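Local coordinates for DNA mismatch repair protein MutL (Aquifex aeolicus, PDB 6LZI) that binds ADP in its Bergerat-fold ATPase domain and probably couples ATP hydrolysis to DNA mismatch repair, at residues K111-E115 / T126-G130; S99-S105 / G134-R140; E169-N174 / F236-P241. One frame throughout, in Å; residues are numbered along the deposited sequence.

Contact 1 (K111-E115 / T126-G130)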
loop_
_atom_site.group_PDB
_atom_site.type_symbol
_atom_site.label_atom_id
_atom_site.label_comp_id
_atom_site.label_asym_id
_atom_site.label_seq_id
_atom_site.Cartn_x
_atom_site.Cartn_y
_atom_site.Cartn_z
ATOM N N LYS A 111 -0.210 -6.713 -27.616
ATOM C CA LYS A 111 -0.803 -8.032 -27.398
ATOM C C LYS A 111 0.024 -8.878 -26.439
ATOM O O LYS A 111 -0.533 -9.727 -25.721
ATOM C CB LYS A 111 -0.944 -8.780 -28.739
ATOM C CG LYS A 111 -1.841 -8.095 -29.761
ATOM C CD LYS A 111 -2.017 -8.975 -30.991
ATOM C CE LYS A 111 -2.739 -8.251 -32.132
ATOM N NZ LYS A 111 -4.058 -7.746 -31.680
ATOM N N GLU A 112 1.331 -8.616 -26.377
ATOM C CA GLU A 112 2.294 -9.404 -25.609
ATOM C C GLU A 112 2.936 -8.544 -24.547
ATOM O O GLU A 112 3.092 -7.324 -24.717
ATOM C CB GLU A 112 3.470 -9.939 -26.454
ATOM C CG GLU A 112 3.164 -10.635 -27.689
ATOM C CD GLU A 112 4.374 -11.464 -28.125
ATOM O OE1 GLU A 112 4.157 -12.529 -28.726
ATOM O OE2 GLU A 112 5.536 -11.072 -27.848
ATOM N N GLY A 113 3.374 -9.202 -23.480
ATOM C CA GLY A 113 4.170 -8.547 -22.480
ATOM C C GLY A 113 5.651 -8.793 -22.709
ATOM O O GLY A 113 6.066 -9.585 -23.557
ATOM N N LYS A 114 6.453 -8.090 -21.904
ATOM C CA LYS A 114 7.891 -8.242 -21.891
ATOM C C LYS A 114 8.372 -8.352 -20.448
ATOM O O LYS A 114 7.877 -7.659 -19.538
ATOM C CB LYS A 114 8.553 -7.045 -22.650
ATOM C CG LYS A 114 10.066 -6.939 -22.457
ATOM C CD LYS A 114 10.728 -5.961 -23.384
ATOM C CE LYS A 114 10.170 -6.034 -24.792
ATOM N NZ LYS A 114 10.337 -7.309 -25.588
ATOM N N GLU A 115 9.406 -9.135 -20.244
ATOM C CA GLU A 115 9.895 -9.405 -18.894
ATOM C C GLU A 115 11.390 -9.110 -18.829
ATOM O O GLU A 115 12.129 -9.486 -19.725
ATOM C CB GLU A 115 9.621 -10.863 -18.540
ATOM C CG GLU A 115 10.313 -11.214 -17.235
ATOM C CD GLU A 115 10.048 -12.596 -16.806
ATOM O OE1 GLU A 115 8.884 -12.927 -16.630
ATOM O OE2 GLU A 115 11.012 -13.365 -16.668
ATOM N N THR A 126 16.030 -10.314 -21.091
ATOM C CA THR A 126 14.634 -9.973 -21.267
ATOM C C THR A 126 13.993 -11.043 -22.114
ATOM O O THR A 126 14.663 -11.788 -22.845
ATOM C CB THR A 126 14.395 -8.639 -21.974
ATOM O OG1 THR A 126 14.656 -8.803 -23.377
ATOM C CG2 THR A 126 15.317 -7.577 -21.414
ATOM N N ARG A 127 12.675 -11.047 -22.061
ATOM C CA ARG A 127 11.925 -12.111 -22.708
ATOM C C ARG A 127 10.556 -11.574 -23.091
ATOM O O ARG A 127 9.974 -10.772 -22.364
ATOM C CB ARG A 127 11.755 -13.304 -21.771
ATOM C CG ARG A 127 13.007 -14.202 -21.593
ATOM C CD ARG A 127 12.887 -15.014 -20.319
ATOM N NE ARG A 127 13.730 -14.459 -19.265
ATOM C CZ ARG A 127 13.425 -14.509 -17.977
ATOM N NH1 ARG A 127 12.297 -15.090 -17.589
ATOM N NH2 ARG A 127 14.236 -13.976 -17.080
ATOM N N ARG A 128 10.017 -12.109 -24.198
ATOM C CA ARG A 128 8.599 -11.900 -24.508
ATOM C C ARG A 128 7.738 -12.855 -23.692
ATOM O O ARG A 128 8.090 -14.019 -23.523
ATOM C CB ARG A 128 8.359 -12.129 -26.001
ATOM C CG ARG A 128 9.195 -11.216 -26.887
ATOM C CD ARG A 128 9.259 -11.714 -28.363
ATOM N NE ARG A 128 7.928 -11.976 -28.932
ATOM C CZ ARG A 128 7.696 -12.801 -29.952
ATOM N NH1 ARG A 128 8.716 -13.496 -30.515
ATOM N NH2 ARG A 128 6.440 -12.975 -30.404
ATOM N N VAL A 129 6.632 -12.371 -23.150
ATOM C CA VAL A 129 5.825 -13.212 -22.253
ATOM C C VAL A 129 4.357 -12.993 -22.536
ATOM O O VAL A 129 3.936 -11.872 -22.849
ATOM C CB VAL A 129 6.135 -12.981 -20.752
ATOM C CG1 VAL A 129 7.600 -13.330 -20.441
ATOM C CG2 VAL A 129 5.844 -11.529 -20.344
ATOM N N GLY A 130 3.570 -14.082 -22.455
ATOM C CA GLY A 130 2.119 -13.919 -22.518
ATOM C C GLY A 130 1.542 -13.586 -21.147
ATOM O O GLY A 130 1.795 -14.312 -20.181
#
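The guanidinium group of Arg128 receives the carboxylate of Glu112 at its edge, the two planes only 20° apart. The grip is side-on, through two nitrogens: Arg128 NE lies 2.8 Å from Glu112 OE2, which answers with its syn lone pair, and Arg128 NH2 lies 2.9 Å from Glu112 OE1, somewhat out of the carboxylate plane. The NE bond is the straighter of the two, at 165°. Glu112 sends CG beside its own backbone N (chi1 -50°) and runs extended from there, whereas Arg128 bends at chi3, which turns its NE edge to the acid. Glu115 is modelled over one face of the Arg127 guanidinium, but too close, so the details of this pairing are doubtful. Arg127 also pairs with Glu117, and Glu115 with Arg104, so charge alternates across this side of the sheet. On the same face, Val129 CG1 packs across Glu115 CB at 3.7 Å.

Backbone bonds fix the register. Gly113 N reaches Val129 O at 2.8 Å and Val129 N returns to Gly113 O at 2.9 Å; Glu115 and Arg127 form the next hydrogen-bonded pair, with Lys114 opposite Arg128 as the non-hydrogen-bonded pair between. The alternation marks antiparallel pairing, and as strands 113-119 and 122-129 follow each other in the chain they form a beta hairpin, at the outer edge of the ATPase-domain sheet.

Contact 2 (S99-S105 / G134-R140). With ADP (adenosine-5'-diphosphate), chain H.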
loop_
_atom_site.group_PDB
_atom_site.type_symbol
_atom_site.label_atom_id
_atom_site.label_comp_id
_atom_site.label_asym_id
_atom_site.label_seq_id
_atom_site.Cartn_x
_atom_site.Cartn_y
_atom_site.Cartn_z
ATOM N N SER A 99 18.240 -7.322 -4.855
ATOM C CA SER A 99 17.383 -8.472 -4.964
ATOM C C SER A 99 17.646 -9.176 -6.280
ATOM O O SER A 99 18.365 -8.681 -7.160
ATOM C CB SER A 99 15.869 -8.133 -4.918
ATOM O OG SER A 99 15.475 -7.331 -6.015
ATOM N N LYS A 100 17.019 -10.317 -6.373
ATOM C CA LYS A 100 16.801 -11.087 -7.606
ATOM C C LYS A 100 15.419 -10.700 -8.128
ATOM O O LYS A 100 14.387 -11.115 -7.587
ATOM C CB LYS A 100 16.906 -12.587 -7.342
ATOM C CG LYS A 100 18.330 -13.181 -6.964
ATOM C CD LYS A 100 18.186 -14.520 -6.219
ATOM C CE LYS A 100 19.482 -15.350 -6.118
ATOM N NZ LYS A 100 20.685 -14.491 -6.084
ATOM N N PHE A 101 15.419 -9.908 -9.176
ATOM C CA PHE A 101 14.319 -9.019 -9.517
ATOM C C PHE A 101 13.762 -9.422 -10.866
ATOM O O PHE A 101 14.509 -9.499 -11.848
ATOM C CB PHE A 101 14.861 -7.567 -9.550
ATOM C CG PHE A 101 13.856 -6.538 -9.988
ATOM C CD1 PHE A 101 13.749 -6.202 -11.333
ATOM C CD2 PHE A 101 13.141 -5.774 -9.039
ATOM C CE1 PHE A 101 12.821 -5.221 -11.727
ATOM C CE2 PHE A 101 12.220 -4.812 -9.453
ATOM C CZ PHE A 101 12.078 -4.525 -10.758
ATOM N N LYS A 102 12.450 -9.651 -10.954
ATOM C CA LYS A 102 11.854 -9.732 -12.276
ATOM C C LYS A 102 10.762 -8.680 -12.424
ATOM O O LYS A 102 9.993 -8.450 -11.511
ATOM C CB LYS A 102 11.240 -11.124 -12.549
ATOM C CG LYS A 102 12.240 -12.221 -12.808
ATOM C CD LYS A 102 11.566 -13.487 -13.269
ATOM C CE LYS A 102 12.566 -14.660 -13.249
ATOM N NZ LYS A 102 11.794 -15.930 -13.075
ATOM N N LEU A 103 10.656 -8.079 -13.579
ATOM C CA LEU A 103 9.475 -7.251 -13.838
ATOM C C LEU A 103 8.899 -7.674 -15.174
ATOM O O LEU A 103 9.619 -7.714 -16.153
ATOM C CB LEU A 103 9.826 -5.781 -13.904
ATOM C CG LEU A 103 8.740 -4.725 -14.304
ATOM C CD1 LEU A 103 8.948 -3.338 -13.573
ATOM C CD2 LEU A 103 8.700 -4.447 -15.753
ATOM N N ARG A 104 7.626 -8.025 -15.213
ATOM C CA ARG A 104 6.980 -8.283 -16.485
ATOM C C ARG A 104 5.836 -7.286 -16.657
ATOM O O ARG A 104 5.172 -6.927 -15.687
ATOM C CB ARG A 104 6.477 -9.755 -16.587
ATOM C CG ARG A 104 5.360 -10.167 -15.594
ATOM C CD ARG A 104 5.043 -11.673 -15.844
ATOM N NE ARG A 104 6.226 -12.460 -15.446
ATOM C CZ ARG A 104 6.464 -12.819 -14.181
ATOM N NH1 ARG A 104 5.628 -12.440 -13.210
ATOM N NH2 ARG A 104 7.560 -13.535 -13.852
ATOM N N SER A 105 5.630 -6.819 -17.881
ATOM C CA SER A 105 4.580 -5.810 -18.145
ATOM C C SER A 105 4.073 -5.901 -19.582
ATOM O O SER A 105 4.836 -6.100 -20.539
ATOM C CB SER A 105 5.081 -4.373 -17.885
ATOM O OG SER A 105 4.020 -3.449 -17.934
ATOM N N GLY A 134 -1.107 -5.102 -17.913
ATOM C CA GLY A 134 -0.728 -4.638 -16.580
ATOM C C GLY A 134 0.724 -5.042 -16.260
ATOM O O GLY A 134 1.533 -5.291 -17.153
ATOM N N THR A 135 1.070 -5.067 -14.974
ATOM C CA THR A 135 2.471 -5.198 -14.546
ATOM C C THR A 135 2.569 -6.113 -13.350
ATOM O O THR A 135 1.705 -6.089 -12.476
ATOM C CB THR A 135 3.040 -3.796 -14.171
ATOM O OG1 THR A 135 2.943 -2.936 -15.310
ATOM C CG2 THR A 135 4.480 -3.859 -13.738
ATOM N N GLU A 136 3.591 -6.967 -13.336
ATOM C CA GLU A 136 3.848 -7.857 -12.218
ATOM C C GLU A 136 5.332 -7.741 -11.887
ATOM O O GLU A 136 6.168 -7.878 -12.777
ATOM C CB GLU A 136 3.464 -9.303 -12.604
ATOM C CG GLU A 136 3.660 -10.215 -11.411
ATOM C CD GLU A 136 2.832 -11.473 -11.625
ATOM O OE1 GLU A 136 2.022 -11.769 -10.742
ATOM O OE2 GLU A 136 2.910 -11.960 -12.765
ATOM N N VAL A 137 5.667 -7.478 -10.617
ATOM C CA VAL A 137 7.053 -7.358 -10.182
ATOM C C VAL A 137 7.274 -8.418 -9.110
ATOM O O VAL A 137 6.432 -8.592 -8.201
ATOM C CB VAL A 137 7.305 -5.926 -9.639
ATOM C CG1 VAL A 137 8.798 -5.766 -9.246
ATOM C CG2 VAL A 137 6.944 -4.956 -10.730
ATOM N N GLU A 138 8.375 -9.176 -9.238
ATOM C CA GLU A 138 8.744 -10.206 -8.261
ATOM C C GLU A 138 10.107 -9.825 -7.736
ATOM O O GLU A 138 11.045 -9.690 -8.514
ATOM C CB GLU A 138 8.807 -11.594 -8.911
ATOM C CG GLU A 138 7.429 -11.900 -9.413
ATOM C CD GLU A 138 7.293 -13.278 -9.979
ATOM O OE1 GLU A 138 8.256 -14.048 -9.842
ATOM O OE2 GLU A 138 6.223 -13.558 -10.557
ATOM N N VAL A 139 10.197 -9.653 -6.420
ATOM C CA VAL A 139 11.448 -9.323 -5.732
ATOM C C VAL A 139 11.809 -10.487 -4.802
ATOM O O VAL A 139 11.049 -10.810 -3.872
ATOM C CB VAL A 139 11.259 -8.013 -4.948
ATOM C CG1 VAL A 139 12.503 -7.656 -4.207
ATOM C CG2 VAL A 139 10.849 -6.952 -6.008
ATOM N N ARG A 140 12.878 -11.205 -5.145
ATOM C CA ARG A 140 13.263 -12.392 -4.395
ATOM C C ARG A 140 14.561 -12.165 -3.657
ATOM O O ARG A 140 15.439 -11.486 -4.179
ATOM C CB ARG A 140 13.437 -13.609 -5.318
ATOM C CG ARG A 140 12.073 -14.171 -5.797
ATOM C CD ARG A 140 12.259 -15.475 -6.596
ATOM N NE ARG A 140 10.925 -16.057 -6.756
ATOM C CZ ARG A 140 10.300 -16.795 -5.825
ATOM N NH1 ARG A 140 10.880 -17.078 -4.652
ATOM N NH2 ARG A 140 9.079 -17.238 -6.055
HETATM P PB ADP H . 8.959 6.712 -10.195
HETATM O O1B ADP H . 7.725 5.919 -9.926
HETATM O O2B ADP H . 8.909 7.422 -11.573
HETATM O O3B ADP H . 9.249 7.705 -9.091
HETATM P PA ADP H . 10.052 4.062 -10.211
HETATM O O1A ADP H . 11.458 3.536 -10.223
HETATM O O2A ADP H . 9.215 3.608 -9.065
HETATM O O3A ADP H . 10.203 5.712 -10.262
HETATM O "O5'" ADP H . 9.250 3.536 -11.511
HETATM C "C5'" ADP H . 9.856 4.046 -12.700
HETATM C "C4'" ADP H . 8.828 4.144 -13.824
HETATM O "O4'" ADP H . 8.431 2.849 -14.196
HETATM C "C3'" ADP H . 7.545 4.886 -13.509
HETATM O "O3'" ADP H . 7.705 6.293 -13.836
HETATM C "C2'" ADP H . 6.560 4.256 -14.476
HETATM O "O2'" ADP H . 6.809 4.953 -15.740
HETATM C "C1'" ADP H . 7.086 2.850 -14.631
HETATM N N9 ADP H . 6.389 1.892 -13.782
HETATM C C8 ADP H . 6.844 1.295 -12.646
HETATM N N7 ADP H . 5.919 0.436 -12.142
HETATM C C5 ADP H . 4.858 0.533 -12.984
HETATM C C6 ADP H . 3.546 -0.120 -13.005
HETATM N N6 ADP H . 3.204 -0.991 -12.015
HETATM N N1 ADP H . 2.702 0.207 -14.022
HETATM C C2 ADP H . 3.096 1.138 -14.986
HETATM N N3 ADP H . 4.279 1.747 -15.039
HETATM C C4 ADP H . 5.174 1.444 -14.059
HETATM O O HOH W 1 12.565 -12.598 -9.014
HETATM O O HOH W 2 8.918 -15.426 -12.183
#
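A single nitrogen, Arg104 NH1, serves two carboxylates of the facing strand: it is 2.8 Å from Glu136 OE2 and 2.9 Å from Glu138 OE2. The two strands run antiparallel in the mixed sheet of the Bergerat ATP-binding fold. The two bonds differ in quality, 132° at the hydrogen toward Glu136 and 169° toward Glu138, and each oxygen is met from above its carboxylate plane. Arg104 reaches them by placing CG between its backbone N and carbonyl carbon (chi1 65°) and bending at chi3, which lays the chain beside Glu136. Water 2 joins Glu138 OE1 to Lys102 NZ and, weakly, to Arg104 NH2, while Arg48 holds the other oxygen of Glu136. A leucine here would probably leave Glu138 OE2 and Glu136 OE2 without the cation between them, Glu136 then relying on Arg48, and would cost Glu115 its partner.

On the opposite face the middle pairs are apolar, with Ser105 and Thr135 completing it at the nucleotide end. Phe101 CE2 meets Val137 CG1 at 3.6 Å, and Leu103 CD1 meets Val137 CG2 at 3.8 Å, under helix 91-96. Three hydrogen-bonded pairs, Lys100 with Arg140, Lys102 with Glu138 and Arg104 with Glu136, set the register. Ser105 OG donates to Thr135 OG1 at 2.9 Å, and that same Thr135 OG1 lies 3.4 Å from N1 of the ADP adenine.

Contact 3 (E169-N174 / F236-P241)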
loop_
_atom_site.group_PDB
_atom_site.type_symbol
_atom_site.label_atom_id
_atom_site.label_comp_id
_atom_site.label_asym_id
_atom_site.label_seq_id
_atom_site.Cartn_x
_atom_site.Cartn_y
_atom_site.Cartn_z
ATOM N N GLU A 169 -3.417 0.691 4.879
ATOM C CA GLU A 169 -3.297 2.143 4.741
ATOM C C GLU A 169 -3.588 2.599 3.325
ATOM O O GLU A 169 -4.296 3.592 3.114
ATOM C CB GLU A 169 -1.904 2.527 5.183
ATOM C CG GLU A 169 -1.427 3.926 4.959
ATOM C CD GLU A 169 -0.053 4.074 5.609
ATOM O OE1 GLU A 169 0.955 4.047 4.860
ATOM O OE2 GLU A 169 -0.002 4.153 6.861
ATOM N N TYR A 170 -3.053 1.890 2.338
ATOM C CA TYR A 170 -3.422 2.168 0.949
ATOM C C TYR A 170 -4.903 1.851 0.679
ATOM O O TYR A 170 -5.589 2.541 -0.099
ATOM C CB TYR A 170 -2.587 1.279 0.029
ATOM C CG TYR A 170 -1.203 1.773 -0.217
ATOM C CD1 TYR A 170 -1.002 2.890 -0.925
ATOM C CD2 TYR A 170 -0.088 1.043 0.199
ATOM C CE1 TYR A 170 0.244 3.341 -1.206
ATOM C CE2 TYR A 170 1.210 1.489 -0.084
ATOM C CZ TYR A 170 1.340 2.663 -0.780
ATOM O OH TYR A 170 2.575 3.157 -1.157
ATOM N N ALA A 171 -5.411 0.790 1.275
ATOM C CA ALA A 171 -6.817 0.548 1.006
ATOM C C ALA A 171 -7.709 1.640 1.596
ATOM O O ALA A 171 -8.781 1.942 1.028
ATOM C CB ALA A 171 -7.329 -0.766 1.585
ATOM N N LEU A 172 -7.293 2.216 2.717
ATOM C CA LEU A 172 -8.130 3.258 3.300
ATOM C C LEU A 172 -8.200 4.543 2.479
ATOM O O LEU A 172 -9.164 5.310 2.676
ATOM C CB LEU A 172 -7.657 3.558 4.718
ATOM C CG LEU A 172 -8.050 2.453 5.750
ATOM C CD1 LEU A 172 -7.208 2.536 7.070
ATOM C CD2 LEU A 172 -9.532 2.385 6.101
ATOM N N THR A 173 -7.240 4.826 1.591
ATOM C CA THR A 173 -7.320 6.019 0.759
ATOM C C THR A 173 -7.629 5.707 -0.685
ATOM O O THR A 173 -7.593 6.603 -1.516
ATOM C CB THR A 173 -6.016 6.800 0.816
ATOM O OG1 THR A 173 -4.899 5.931 0.576
ATOM C CG2 THR A 173 -5.911 7.356 2.216
ATOM N N ASN A 174 -7.877 4.450 -0.996
ATOM C CA ASN A 174 -8.149 4.053 -2.360
ATOM C C ASN A 174 -9.347 3.142 -2.401
ATOM O O ASN A 174 -9.212 1.955 -2.704
ATOM C CB ASN A 174 -6.915 3.362 -2.934
ATOM C CG ASN A 174 -5.796 4.338 -3.195
ATOM O OD1 ASN A 174 -5.815 5.042 -4.210
ATOM N ND2 ASN A 174 -4.814 4.412 -2.254
ATOM N N PHE A 236 -5.211 10.864 7.853
ATOM C CA PHE A 236 -4.797 11.051 6.471
ATOM C C PHE A 236 -4.972 12.526 6.190
ATOM O O PHE A 236 -6.088 13.039 6.301
ATOM C CB PHE A 236 -5.638 10.201 5.504
ATOM C CG PHE A 236 -5.559 8.727 5.788
ATOM C CD1 PHE A 236 -4.513 7.963 5.277
ATOM C CD2 PHE A 236 -6.502 8.119 6.591
ATOM C CE1 PHE A 236 -4.392 6.612 5.561
ATOM C CE2 PHE A 236 -6.400 6.715 6.886
ATOM C CZ PHE A 236 -5.364 5.979 6.347
ATOM N N ILE A 237 -3.870 13.216 5.890
ATOM C CA ILE A 237 -3.929 14.626 5.524
ATOM C C ILE A 237 -3.678 14.726 4.025
ATOM O O ILE A 237 -2.599 14.364 3.539
ATOM C CB ILE A 237 -2.956 15.476 6.347
ATOM C CG1 ILE A 237 -3.304 15.327 7.842
ATOM C CG2 ILE A 237 -3.103 16.923 5.956
ATOM C CD1 ILE A 237 -2.821 16.451 8.750
ATOM N N ASN A 238 -4.686 15.213 3.310
ATOM C CA ASN A 238 -4.687 15.331 1.856
ATOM C C ASN A 238 -4.233 14.015 1.242
ATOM O O ASN A 238 -3.236 13.932 0.522
ATOM C CB ASN A 238 -3.823 16.505 1.380
ATOM C CG ASN A 238 -4.162 17.795 2.082
ATOM O OD1 ASN A 238 -4.955 17.812 3.021
ATOM N ND2 ASN A 238 -3.549 18.889 1.645
ATOM N N LYS A 239 -4.952 12.964 1.629
ATOM C CA LYS A 239 -4.835 11.612 1.097
ATOM C C LYS A 239 -3.520 10.931 1.478
ATOM O O LYS A 239 -3.238 9.846 0.982
ATOM C CB LYS A 239 -5.035 11.606 -0.433
ATOM C CG LYS A 239 -5.399 10.232 -1.049
ATOM C CD LYS A 239 -5.298 10.262 -2.579
ATOM C CE LYS A 239 -5.196 8.868 -3.194
ATOM N NZ LYS A 239 -4.186 7.980 -2.509
ATOM N N ARG A 240 -2.723 11.510 2.384
ATOM C CA ARG A 240 -1.496 10.812 2.740
ATOM C C ARG A 240 -1.513 10.398 4.210
ATOM O O ARG A 240 -2.004 11.151 5.053
ATOM C CB ARG A 240 -0.260 11.695 2.481
ATOM C CG ARG A 240 -0.235 12.310 1.109
ATOM C CD ARG A 240 0.850 13.383 1.001
ATOM N NE ARG A 240 0.360 14.569 0.290
ATOM C CZ ARG A 240 1.138 15.504 -0.261
ATOM N NH1 ARG A 240 2.460 15.400 -0.195
ATOM N NH2 ARG A 240 0.590 16.544 -0.887
ATOM N N PRO A 241 -0.952 9.237 4.554
ATOM C CA PRO A 241 -0.996 8.775 5.955
ATOM C C PRO A 241 -0.017 9.542 6.849
ATOM O O PRO A 241 1.185 9.587 6.586
ATOM C CB PRO A 241 -0.621 7.300 5.855
ATOM C CG PRO A 241 -0.411 7.038 4.375
ATOM C CD PRO A 241 -0.234 8.297 3.679
#
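Tyr170 O, near the C-terminal end of helix 156-173, accepts from two donors: Asn174 ND2 at 3.0 Å and the backbone N of Thr173. The hydrogen bond from the side-chain amide is well formed, since the carbonyl oxygen lies 2° out of the Asn174 amide plane and the donor sits on a lone pair of the carbonyl. It fixes the rotation of the Asn174 side chain, whose amide is met by the amino end of Lys239, with Lys239 NZ 3.6 Å from Asn174 ND2, a proximity and not a bond.

Packing carries the remainder. Thr173 CG2 stands over one face of the Phe236 ring, 3.9 Å from its centroid and 30° off the normal, a CH-pi contact. The threonine puts this methyl anti to its carbonyl carbon (chi1 50° for OG1), with OG1 turned instead toward Lys239 NZ, 3.8 Å away. Leu172 CB approaches Phe236 CZ at 3.7 Å, its chain at about a right angle to the phenylalanine. Farther up the helix, the end of Glu169 lies across the Pro241 ring, with Glu169 CD 3.2 Å from Pro241 CG.

The type I' turn from Ile237 to Arg240 links two antiparallel strands of the second sheet and brings Phe236, Lys239 and Pro241 to the helix together. The Tyr264 ring meets that of Phe236, planes nearly parallel, while Tyr264 and Arg199 bond to helix carbonyls and helix 196-204 packs on Leu172. Between the two segments the contacts are van der Waals and CH-pi; Glu169 and Lys239 form no salt bridge across them, so shape probably sets the fit.

From the N terminus, contact 2 opens first, at 99-105. The chain then turns through 111-115 and comes back at 126-130, closing contact 1 as a short hairpin before 134-140 returns to close contact 2; the smaller loop therefore lies wholly within the larger. The two share one sheet, in which strands 113-119 and 100-106 are neighbours: Lys114 N is 2.9 Å from Ser105 O, a probable hydrogen bond, and a salt bridge also joins the two contacts. Contact 3 follows in series, its long loop running from 169-174 to 236-241. Its centre is about 25 Å from that of contact 2, and it joins helix 156-173 to the five-stranded second sheet.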